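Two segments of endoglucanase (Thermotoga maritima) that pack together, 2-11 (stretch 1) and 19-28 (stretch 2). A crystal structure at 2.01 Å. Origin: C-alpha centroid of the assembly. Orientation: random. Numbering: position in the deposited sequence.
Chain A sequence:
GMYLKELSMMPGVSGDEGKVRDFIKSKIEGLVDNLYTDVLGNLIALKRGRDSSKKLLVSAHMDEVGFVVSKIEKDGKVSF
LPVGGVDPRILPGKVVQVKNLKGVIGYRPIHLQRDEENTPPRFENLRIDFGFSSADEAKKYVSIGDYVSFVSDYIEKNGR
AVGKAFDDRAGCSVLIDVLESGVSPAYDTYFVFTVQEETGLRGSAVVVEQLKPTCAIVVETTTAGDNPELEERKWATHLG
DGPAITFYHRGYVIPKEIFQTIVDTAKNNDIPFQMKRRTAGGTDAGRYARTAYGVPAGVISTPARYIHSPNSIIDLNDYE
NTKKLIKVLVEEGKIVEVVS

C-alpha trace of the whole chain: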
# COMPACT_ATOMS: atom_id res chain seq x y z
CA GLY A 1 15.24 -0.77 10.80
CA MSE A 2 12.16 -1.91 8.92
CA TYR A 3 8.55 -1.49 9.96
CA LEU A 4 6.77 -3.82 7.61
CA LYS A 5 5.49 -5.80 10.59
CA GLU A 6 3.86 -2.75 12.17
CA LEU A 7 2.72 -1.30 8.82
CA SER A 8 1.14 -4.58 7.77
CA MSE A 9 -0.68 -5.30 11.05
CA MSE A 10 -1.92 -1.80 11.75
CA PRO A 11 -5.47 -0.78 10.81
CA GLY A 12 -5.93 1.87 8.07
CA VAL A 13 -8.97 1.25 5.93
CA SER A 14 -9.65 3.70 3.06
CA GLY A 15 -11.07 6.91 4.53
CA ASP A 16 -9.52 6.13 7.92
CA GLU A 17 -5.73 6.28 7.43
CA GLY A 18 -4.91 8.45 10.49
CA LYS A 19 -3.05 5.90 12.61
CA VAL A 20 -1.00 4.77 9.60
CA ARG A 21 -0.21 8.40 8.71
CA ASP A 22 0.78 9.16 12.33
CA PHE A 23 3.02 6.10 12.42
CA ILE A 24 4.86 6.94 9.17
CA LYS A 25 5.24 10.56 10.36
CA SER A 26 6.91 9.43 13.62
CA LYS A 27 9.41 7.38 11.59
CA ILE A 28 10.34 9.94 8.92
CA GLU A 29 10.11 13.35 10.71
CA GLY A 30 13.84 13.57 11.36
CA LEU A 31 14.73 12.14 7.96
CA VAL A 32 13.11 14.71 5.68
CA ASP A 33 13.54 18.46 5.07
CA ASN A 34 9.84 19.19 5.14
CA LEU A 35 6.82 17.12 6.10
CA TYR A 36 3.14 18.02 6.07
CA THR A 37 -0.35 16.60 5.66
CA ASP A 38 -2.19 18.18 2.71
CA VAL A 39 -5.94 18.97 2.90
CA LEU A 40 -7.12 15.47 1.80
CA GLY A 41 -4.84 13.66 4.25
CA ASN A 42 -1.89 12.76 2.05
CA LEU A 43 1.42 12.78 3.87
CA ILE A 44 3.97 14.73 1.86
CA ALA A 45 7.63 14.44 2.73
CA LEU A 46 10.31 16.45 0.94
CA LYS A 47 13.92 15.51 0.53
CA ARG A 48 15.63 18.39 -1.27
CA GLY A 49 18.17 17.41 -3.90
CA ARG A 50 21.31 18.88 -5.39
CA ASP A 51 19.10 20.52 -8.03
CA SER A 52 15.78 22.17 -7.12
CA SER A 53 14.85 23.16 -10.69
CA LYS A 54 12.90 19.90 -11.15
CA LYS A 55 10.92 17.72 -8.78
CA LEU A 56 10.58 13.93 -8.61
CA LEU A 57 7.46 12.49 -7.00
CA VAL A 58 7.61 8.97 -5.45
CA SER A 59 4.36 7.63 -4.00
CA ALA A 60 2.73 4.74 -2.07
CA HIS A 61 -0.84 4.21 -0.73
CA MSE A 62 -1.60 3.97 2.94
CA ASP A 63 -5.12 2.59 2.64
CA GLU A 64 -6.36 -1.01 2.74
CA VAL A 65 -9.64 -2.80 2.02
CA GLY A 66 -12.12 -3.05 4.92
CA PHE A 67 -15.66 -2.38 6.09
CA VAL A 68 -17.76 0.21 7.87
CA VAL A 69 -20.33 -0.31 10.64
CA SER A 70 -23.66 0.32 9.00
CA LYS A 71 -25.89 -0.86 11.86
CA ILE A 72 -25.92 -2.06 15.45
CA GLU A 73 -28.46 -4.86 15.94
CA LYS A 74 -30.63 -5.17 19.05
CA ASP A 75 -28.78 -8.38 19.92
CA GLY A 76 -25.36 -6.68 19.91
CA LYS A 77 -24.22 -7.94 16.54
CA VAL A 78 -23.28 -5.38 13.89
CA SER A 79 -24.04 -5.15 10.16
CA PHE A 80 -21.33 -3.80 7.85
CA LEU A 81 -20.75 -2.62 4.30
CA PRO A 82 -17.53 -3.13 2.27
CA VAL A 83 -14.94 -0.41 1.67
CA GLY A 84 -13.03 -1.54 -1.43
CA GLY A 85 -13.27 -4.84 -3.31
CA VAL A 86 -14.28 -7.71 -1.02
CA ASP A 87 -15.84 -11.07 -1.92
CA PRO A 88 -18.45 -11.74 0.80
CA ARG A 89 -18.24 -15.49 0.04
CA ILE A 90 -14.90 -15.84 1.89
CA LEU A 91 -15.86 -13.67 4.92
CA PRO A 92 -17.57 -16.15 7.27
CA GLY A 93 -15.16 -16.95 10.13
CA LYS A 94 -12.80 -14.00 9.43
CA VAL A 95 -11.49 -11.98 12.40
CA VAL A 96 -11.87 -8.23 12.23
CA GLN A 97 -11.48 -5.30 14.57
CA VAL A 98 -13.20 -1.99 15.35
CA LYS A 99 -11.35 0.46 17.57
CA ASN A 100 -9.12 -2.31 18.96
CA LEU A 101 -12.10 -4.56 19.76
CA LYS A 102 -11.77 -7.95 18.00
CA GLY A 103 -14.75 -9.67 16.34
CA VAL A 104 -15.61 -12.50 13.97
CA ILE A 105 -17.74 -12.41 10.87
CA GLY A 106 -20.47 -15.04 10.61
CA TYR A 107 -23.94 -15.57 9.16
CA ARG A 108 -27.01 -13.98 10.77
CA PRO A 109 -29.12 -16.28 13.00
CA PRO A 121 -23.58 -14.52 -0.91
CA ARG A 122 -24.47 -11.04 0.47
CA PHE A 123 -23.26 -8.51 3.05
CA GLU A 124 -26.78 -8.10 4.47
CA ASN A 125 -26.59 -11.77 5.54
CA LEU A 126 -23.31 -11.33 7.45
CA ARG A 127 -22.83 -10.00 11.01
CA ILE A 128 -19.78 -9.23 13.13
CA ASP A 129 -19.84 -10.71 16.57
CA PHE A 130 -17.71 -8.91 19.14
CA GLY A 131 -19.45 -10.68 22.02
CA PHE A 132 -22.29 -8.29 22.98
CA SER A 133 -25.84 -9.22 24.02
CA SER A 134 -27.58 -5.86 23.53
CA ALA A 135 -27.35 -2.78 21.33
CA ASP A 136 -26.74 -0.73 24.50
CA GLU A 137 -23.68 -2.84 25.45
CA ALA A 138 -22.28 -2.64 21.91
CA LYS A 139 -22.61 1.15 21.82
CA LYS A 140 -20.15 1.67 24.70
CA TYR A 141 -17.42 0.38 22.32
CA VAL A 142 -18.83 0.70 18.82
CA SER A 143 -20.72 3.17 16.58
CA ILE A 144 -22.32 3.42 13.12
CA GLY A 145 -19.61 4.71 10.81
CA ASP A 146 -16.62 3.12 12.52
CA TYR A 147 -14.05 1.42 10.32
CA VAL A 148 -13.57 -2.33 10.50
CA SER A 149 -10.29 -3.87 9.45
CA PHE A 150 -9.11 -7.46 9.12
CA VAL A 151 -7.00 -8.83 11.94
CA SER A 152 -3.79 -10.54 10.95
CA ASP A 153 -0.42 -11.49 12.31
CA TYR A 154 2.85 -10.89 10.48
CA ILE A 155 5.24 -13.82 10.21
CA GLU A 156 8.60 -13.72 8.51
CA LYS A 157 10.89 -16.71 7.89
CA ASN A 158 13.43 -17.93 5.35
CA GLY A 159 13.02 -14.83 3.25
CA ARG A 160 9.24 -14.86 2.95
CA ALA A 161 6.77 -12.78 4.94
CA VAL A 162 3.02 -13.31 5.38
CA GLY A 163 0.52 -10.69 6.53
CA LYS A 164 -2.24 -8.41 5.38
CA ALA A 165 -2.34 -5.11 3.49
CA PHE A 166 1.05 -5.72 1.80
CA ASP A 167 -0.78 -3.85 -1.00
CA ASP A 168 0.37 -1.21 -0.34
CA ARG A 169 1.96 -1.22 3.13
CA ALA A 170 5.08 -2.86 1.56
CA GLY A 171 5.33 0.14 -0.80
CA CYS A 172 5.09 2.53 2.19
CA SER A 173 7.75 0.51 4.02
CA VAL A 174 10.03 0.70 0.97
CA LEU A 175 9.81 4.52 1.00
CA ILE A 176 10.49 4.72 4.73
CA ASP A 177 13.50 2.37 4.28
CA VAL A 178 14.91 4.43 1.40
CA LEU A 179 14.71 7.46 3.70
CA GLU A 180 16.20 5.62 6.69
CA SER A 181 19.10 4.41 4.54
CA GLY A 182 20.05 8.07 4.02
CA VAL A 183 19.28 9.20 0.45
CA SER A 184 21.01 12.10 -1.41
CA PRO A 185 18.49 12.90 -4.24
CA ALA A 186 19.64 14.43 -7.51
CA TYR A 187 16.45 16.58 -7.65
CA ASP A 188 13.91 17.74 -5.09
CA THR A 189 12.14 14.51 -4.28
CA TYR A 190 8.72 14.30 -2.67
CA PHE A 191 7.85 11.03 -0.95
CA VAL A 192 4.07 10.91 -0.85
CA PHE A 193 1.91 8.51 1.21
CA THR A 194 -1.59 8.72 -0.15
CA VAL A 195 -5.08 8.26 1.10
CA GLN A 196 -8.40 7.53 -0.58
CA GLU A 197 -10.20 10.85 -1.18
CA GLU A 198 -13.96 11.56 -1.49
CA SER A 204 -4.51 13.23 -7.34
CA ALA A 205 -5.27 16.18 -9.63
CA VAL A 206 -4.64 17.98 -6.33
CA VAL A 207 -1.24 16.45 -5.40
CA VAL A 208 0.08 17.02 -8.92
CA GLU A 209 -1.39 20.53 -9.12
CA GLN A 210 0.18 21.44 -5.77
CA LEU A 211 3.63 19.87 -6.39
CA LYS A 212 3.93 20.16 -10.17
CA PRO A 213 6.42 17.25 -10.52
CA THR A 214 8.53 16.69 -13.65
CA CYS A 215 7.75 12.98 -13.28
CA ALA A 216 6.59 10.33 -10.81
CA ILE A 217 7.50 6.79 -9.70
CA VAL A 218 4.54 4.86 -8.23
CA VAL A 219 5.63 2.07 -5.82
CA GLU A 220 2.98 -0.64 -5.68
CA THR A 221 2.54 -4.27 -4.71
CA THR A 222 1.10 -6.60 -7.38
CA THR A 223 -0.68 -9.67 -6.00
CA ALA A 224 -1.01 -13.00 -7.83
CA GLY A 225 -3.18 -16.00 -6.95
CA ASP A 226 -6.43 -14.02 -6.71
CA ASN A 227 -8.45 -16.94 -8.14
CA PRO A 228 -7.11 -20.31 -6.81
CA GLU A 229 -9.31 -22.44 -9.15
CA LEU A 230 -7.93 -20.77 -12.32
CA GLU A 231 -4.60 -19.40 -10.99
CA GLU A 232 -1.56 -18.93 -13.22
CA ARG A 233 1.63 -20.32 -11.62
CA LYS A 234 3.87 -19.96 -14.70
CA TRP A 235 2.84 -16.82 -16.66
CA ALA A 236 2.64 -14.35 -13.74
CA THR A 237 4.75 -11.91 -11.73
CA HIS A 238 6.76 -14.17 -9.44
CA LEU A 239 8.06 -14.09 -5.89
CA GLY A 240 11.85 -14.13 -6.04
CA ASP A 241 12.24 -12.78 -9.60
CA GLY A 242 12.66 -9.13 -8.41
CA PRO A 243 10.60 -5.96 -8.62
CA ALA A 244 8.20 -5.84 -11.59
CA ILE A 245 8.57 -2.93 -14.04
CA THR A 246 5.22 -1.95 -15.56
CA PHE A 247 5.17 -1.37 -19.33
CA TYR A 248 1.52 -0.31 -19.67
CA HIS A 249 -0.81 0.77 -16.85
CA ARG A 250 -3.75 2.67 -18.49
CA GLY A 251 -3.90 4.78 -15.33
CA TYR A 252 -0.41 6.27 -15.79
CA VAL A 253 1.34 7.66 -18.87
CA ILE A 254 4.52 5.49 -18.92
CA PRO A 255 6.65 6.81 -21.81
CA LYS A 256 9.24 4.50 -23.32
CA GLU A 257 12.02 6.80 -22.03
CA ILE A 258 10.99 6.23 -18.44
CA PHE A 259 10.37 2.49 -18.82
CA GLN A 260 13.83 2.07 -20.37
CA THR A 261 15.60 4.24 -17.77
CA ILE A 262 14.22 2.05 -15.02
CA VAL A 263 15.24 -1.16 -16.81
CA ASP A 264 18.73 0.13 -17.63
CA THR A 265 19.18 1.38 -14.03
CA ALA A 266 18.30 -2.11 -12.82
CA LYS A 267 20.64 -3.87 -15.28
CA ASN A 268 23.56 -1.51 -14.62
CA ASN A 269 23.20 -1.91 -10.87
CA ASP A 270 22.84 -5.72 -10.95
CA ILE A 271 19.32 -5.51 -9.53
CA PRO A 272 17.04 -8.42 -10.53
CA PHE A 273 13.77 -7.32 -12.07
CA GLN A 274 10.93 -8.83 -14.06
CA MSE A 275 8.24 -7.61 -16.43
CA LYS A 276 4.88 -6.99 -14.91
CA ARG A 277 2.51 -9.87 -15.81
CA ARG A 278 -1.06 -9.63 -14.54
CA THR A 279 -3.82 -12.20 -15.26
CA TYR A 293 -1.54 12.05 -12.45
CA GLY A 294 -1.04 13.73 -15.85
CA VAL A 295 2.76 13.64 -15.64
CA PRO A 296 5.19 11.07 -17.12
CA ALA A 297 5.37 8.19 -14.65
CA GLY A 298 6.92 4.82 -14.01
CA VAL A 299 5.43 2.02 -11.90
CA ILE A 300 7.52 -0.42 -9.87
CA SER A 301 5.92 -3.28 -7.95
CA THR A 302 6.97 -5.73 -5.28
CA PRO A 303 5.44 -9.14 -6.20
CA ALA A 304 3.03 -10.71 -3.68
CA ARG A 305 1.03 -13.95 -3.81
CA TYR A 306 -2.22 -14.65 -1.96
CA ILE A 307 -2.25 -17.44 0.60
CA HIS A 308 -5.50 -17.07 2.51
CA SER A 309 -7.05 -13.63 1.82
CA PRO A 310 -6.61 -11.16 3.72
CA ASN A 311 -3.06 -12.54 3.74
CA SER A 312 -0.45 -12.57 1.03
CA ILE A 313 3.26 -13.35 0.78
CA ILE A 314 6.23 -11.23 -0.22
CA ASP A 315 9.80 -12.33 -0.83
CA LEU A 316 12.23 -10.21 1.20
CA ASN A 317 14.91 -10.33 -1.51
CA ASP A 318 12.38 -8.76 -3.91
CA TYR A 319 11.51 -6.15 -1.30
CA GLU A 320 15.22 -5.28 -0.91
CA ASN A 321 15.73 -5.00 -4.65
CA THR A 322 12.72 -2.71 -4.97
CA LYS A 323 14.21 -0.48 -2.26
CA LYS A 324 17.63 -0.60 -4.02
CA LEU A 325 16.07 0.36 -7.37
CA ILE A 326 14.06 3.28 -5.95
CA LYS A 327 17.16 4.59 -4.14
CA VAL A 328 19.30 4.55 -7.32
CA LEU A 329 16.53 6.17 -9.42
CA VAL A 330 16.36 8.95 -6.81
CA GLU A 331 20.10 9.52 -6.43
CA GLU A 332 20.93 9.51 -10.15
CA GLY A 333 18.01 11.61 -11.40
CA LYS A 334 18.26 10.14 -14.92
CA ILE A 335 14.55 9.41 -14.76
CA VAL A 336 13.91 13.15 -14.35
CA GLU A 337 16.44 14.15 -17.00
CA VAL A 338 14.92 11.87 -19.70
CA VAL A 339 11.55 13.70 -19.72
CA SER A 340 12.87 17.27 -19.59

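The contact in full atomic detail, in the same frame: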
# COMPACT_ATOMS: atom_id res chain seq x y z
N MSE A 2 13.30 -1.80 9.81
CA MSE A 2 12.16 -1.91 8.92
C MSE A 2 10.89 -2.10 9.74
O MSE A 2 10.89 -2.79 10.76
CB MSE A 2 12.32 -3.05 7.94
CG MSE A 2 11.12 -3.20 7.07
SE MSE A 2 11.12 -4.84 6.09
CE MSE A 2 11.19 -6.16 7.65
N TYR A 3 9.81 -1.51 9.25
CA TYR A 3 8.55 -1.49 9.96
C TYR A 3 7.44 -2.19 9.24
O TYR A 3 6.27 -1.90 9.48
CB TYR A 3 8.16 -0.04 10.22
CG TYR A 3 9.29 0.74 10.81
CD1 TYR A 3 9.65 0.55 12.15
CD2 TYR A 3 10.02 1.62 10.04
CE1 TYR A 3 10.69 1.24 12.70
CE2 TYR A 3 11.08 2.32 10.59
CZ TYR A 3 11.40 2.12 11.92
OH TYR A 3 12.45 2.81 12.47
N LEU A 4 7.80 -3.10 8.34
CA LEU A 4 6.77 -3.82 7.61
C LEU A 4 5.83 -4.53 8.56
O LEU A 4 4.64 -4.53 8.34
CB LEU A 4 7.37 -4.81 6.64
CG LEU A 4 6.36 -5.46 5.69
CD1 LEU A 4 5.60 -4.41 4.94
CD2 LEU A 4 7.11 -6.32 4.73
N LYS A 5 6.36 -5.13 9.63
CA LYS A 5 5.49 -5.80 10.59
C LYS A 5 4.46 -4.85 11.17
O LYS A 5 3.27 -5.17 11.20
CB LYS A 5 6.31 -6.45 11.72
CG LYS A 5 5.45 -7.07 12.82
CD LYS A 5 6.29 -7.74 13.90
N GLU A 6 4.88 -3.67 11.62
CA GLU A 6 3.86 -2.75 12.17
C GLU A 6 2.94 -2.21 11.08
O GLU A 6 1.73 -2.13 11.29
CB GLU A 6 4.46 -1.57 12.96
CG GLU A 6 5.28 -1.90 14.22
CD GLU A 6 6.74 -2.27 13.94
OE1 GLU A 6 7.05 -2.93 12.92
OE2 GLU A 6 7.60 -1.91 14.78
N LEU A 7 3.51 -1.85 9.92
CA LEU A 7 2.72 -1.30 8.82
C LEU A 7 1.65 -2.28 8.38
O LEU A 7 0.47 -1.92 8.29
CB LEU A 7 3.61 -0.88 7.65
CG LEU A 7 4.30 0.44 8.01
CD1 LEU A 7 5.42 0.73 7.06
CD2 LEU A 7 3.27 1.62 8.05
N SER A 8 2.05 -3.52 8.16
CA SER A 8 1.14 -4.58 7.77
C SER A 8 -0.02 -4.79 8.74
O SER A 8 -1.20 -4.80 8.35
CB SER A 8 1.92 -5.89 7.66
OG SER A 8 1.00 -6.96 7.62
N MSE A 9 0.32 -4.95 10.02
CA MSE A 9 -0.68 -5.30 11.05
C MSE A 9 -1.64 -4.21 11.47
O MSE A 9 -2.78 -4.48 11.87
CB MSE A 9 0.04 -5.82 12.29
CG MSE A 9 0.76 -7.11 12.04
SE MSE A 9 1.49 -7.79 13.70
CE MSE A 9 -0.30 -8.18 14.62
N MSE A 10 -1.17 -2.97 11.36
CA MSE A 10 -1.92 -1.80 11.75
C MSE A 10 -3.19 -1.59 10.93
O MSE A 10 -3.20 -1.91 9.75
CB MSE A 10 -0.98 -0.65 11.51
CG MSE A 10 -1.32 0.67 12.05
SE MSE A 10 0.33 1.62 11.65
CE MSE A 10 1.57 0.80 13.04
N PRO A 11 -4.27 -1.06 11.56
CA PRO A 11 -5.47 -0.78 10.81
C PRO A 11 -5.41 0.59 10.12
O PRO A 11 -4.94 1.57 10.71
CB PRO A 11 -6.57 -0.78 11.90
CG PRO A 11 -5.89 -0.45 13.17
CD PRO A 11 -4.41 -0.69 12.99
N LYS A 19 -4.06 6.60 11.82
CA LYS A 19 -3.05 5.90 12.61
C LYS A 19 -1.86 5.54 11.74
O LYS A 19 -0.71 5.70 12.17
CB LYS A 19 -3.63 4.66 13.31
CG LYS A 19 -4.69 4.96 14.37
N VAL A 20 -2.11 5.08 10.51
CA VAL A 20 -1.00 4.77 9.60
C VAL A 20 -0.19 6.02 9.30
O VAL A 20 1.05 5.99 9.35
CB VAL A 20 -1.46 4.11 8.27
CG1 VAL A 20 -0.27 3.92 7.34
CG2 VAL A 20 -2.12 2.77 8.55
N ARG A 21 -0.88 7.12 9.00
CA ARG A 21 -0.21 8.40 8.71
C ARG A 21 0.61 8.86 9.91
O ARG A 21 1.77 9.26 9.76
CB ARG A 21 -1.21 9.48 8.25
CG ARG A 21 -0.58 10.81 7.85
CD ARG A 21 -1.56 11.89 7.42
NE ARG A 21 -2.66 12.08 8.36
CZ ARG A 21 -3.92 11.74 8.11
NH1 ARG A 21 -4.26 11.27 6.92
NH2 ARG A 21 -4.85 11.92 9.03
N ASP A 22 0.04 8.78 11.11
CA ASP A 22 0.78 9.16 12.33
C ASP A 22 2.02 8.30 12.55
O ASP A 22 3.08 8.80 12.97
CB ASP A 22 -0.12 9.09 13.58
CG ASP A 22 -1.18 10.19 13.61
OD1 ASP A 22 -1.08 11.16 12.83
OD2 ASP A 22 -2.13 10.08 14.41
N PHE A 23 1.90 7.00 12.26
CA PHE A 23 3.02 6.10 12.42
C PHE A 23 4.17 6.49 11.47
O PHE A 23 5.29 6.71 11.90
CB PHE A 23 2.58 4.64 12.21
CG PHE A 23 3.68 3.66 12.39
CD1 PHE A 23 4.04 3.21 13.66
CD2 PHE A 23 4.40 3.19 11.29
CE1 PHE A 23 5.08 2.30 13.83
CE2 PHE A 23 5.43 2.29 11.45
CZ PHE A 23 5.77 1.85 12.72
N ILE A 24 3.86 6.59 10.18
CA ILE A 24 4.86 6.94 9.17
C ILE A 24 5.56 8.26 9.53
O ILE A 24 6.81 8.35 9.52
CB ILE A 24 4.21 6.97 7.76
CG1 ILE A 24 3.72 5.56 7.37
CG2 ILE A 24 5.21 7.50 6.76
CD1 ILE A 24 2.93 5.47 6.03
N LYS A 25 4.76 9.25 9.91
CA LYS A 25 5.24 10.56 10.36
C LYS A 25 6.29 10.41 11.48
O LYS A 25 7.38 10.96 11.38
CB LYS A 25 4.05 11.38 10.85
CG LYS A 25 4.29 12.85 11.04
CD LYS A 25 3.01 13.56 11.53
CE LYS A 25 1.80 13.28 10.61
NZ LYS A 25 0.51 13.81 11.15
N SER A 26 5.97 9.63 12.51
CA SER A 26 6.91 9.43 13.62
C SER A 26 8.23 8.80 13.17
O SER A 26 9.28 9.06 13.78
CB SER A 26 6.29 8.61 14.76
OG SER A 26 6.07 7.26 14.38
N LYS A 27 8.20 8.01 12.10
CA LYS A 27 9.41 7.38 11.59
C LYS A 27 10.24 8.23 10.63
O LYS A 27 11.47 8.06 10.56
CB LYS A 27 9.09 6.02 10.95
CG LYS A 27 8.41 5.02 11.90
CD LYS A 27 9.22 4.76 13.19
CE LYS A 27 8.45 3.84 14.11
NZ LYS A 27 9.18 3.55 15.37
N ILE A 28 9.61 9.14 9.91
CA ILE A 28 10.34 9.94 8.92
C ILE A 28 10.58 11.42 9.25
O ILE A 28 11.35 12.08 8.54
CB ILE A 28 9.74 9.79 7.49
CG1 ILE A 28 8.30 10.31 7.47
CG2 ILE A 28 9.89 8.33 7.03
CD1 ILE A 28 7.63 10.34 6.08
O HOH W 1 -5.29 4.36 10.15

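The centre of this contact is the ring of Phe23, which has the largest area covered by the opposing stretch, 91 Å². Its CA-to-CB bond points toward stretch 1, and with chi1 at -179° (t) the ring extends among Tyr3, Glu6, Leu7 and Met10. Met10, modelled as selenomethionine, lies over one face. Its CE is 3.5 Å from Phe23 CD1 and 3.8 Å from the ring centroid, 22° off the normal, a position that supports a CH-pi contact. Met10 SE is 4.6 Å from the same centroid but 35° off the normal, an oblique sulfur-aromatic approach with selenium in the place of sulfur. The methyl group is therefore the better centred of the two.

Leu7 extends this apolar core. Its CA-to-CB bond points sideways, yet the end of the side chain comes nearer, and one methyl reaches three residues: Leu7 CD2 is 3.8 Å from Phe23 CD2, 4.0 Å from Ile24 CG1 and 4.3 Å from Val20 CG1. Val20 is also approached by Met10, whose SE lies 4.1 Å from Val20 CG2. These contacts join successive turns of helix 19-28 to helix 4-9 and the residue just after it. The helices run nearly antiparallel, at 165°, with a closest axial approach of 10.7 Å, a gap that side chains fill.

Toward the start of helix 4-9, Tyr3 occupies the N-cap position. Tyr3 CB meets the Phe23 edge near the ring plane, 3.8 Å from Phe23 CE2. The two rings form an offset edge-to-face pair, with centroids 5.9 Å apart and planes at 79°; the edge of Phe23 is directed toward the face of Tyr3. Over a face of Tyr3 lies the aliphatic part of Lys27: its CD is 3.7 Å from Tyr3 CZ and 4.0 Å from the ring centroid, 23° off the normal, so this long side chain contributes a CH-pi contact through a methylene group. Glu6 likewise packs through carbon, with Glu6 CB 3.7 Å from Phe23 CZ.

The polar edge lies at the other end, near Pro11. Pro11 O is 3.7 Å from Val20 CG2, while water 1 links the two backbones: it donates to Pro11 O at 2.9 Å and accepts from Val20 N at 3.3 Å. No direct hydrogen bond crosses between the modelled atoms, although Lys19 lacks its side chain beyond CG. The 460 Å² buried in total thus reflects predominantly apolar packing, with a water-mediated link at its margin.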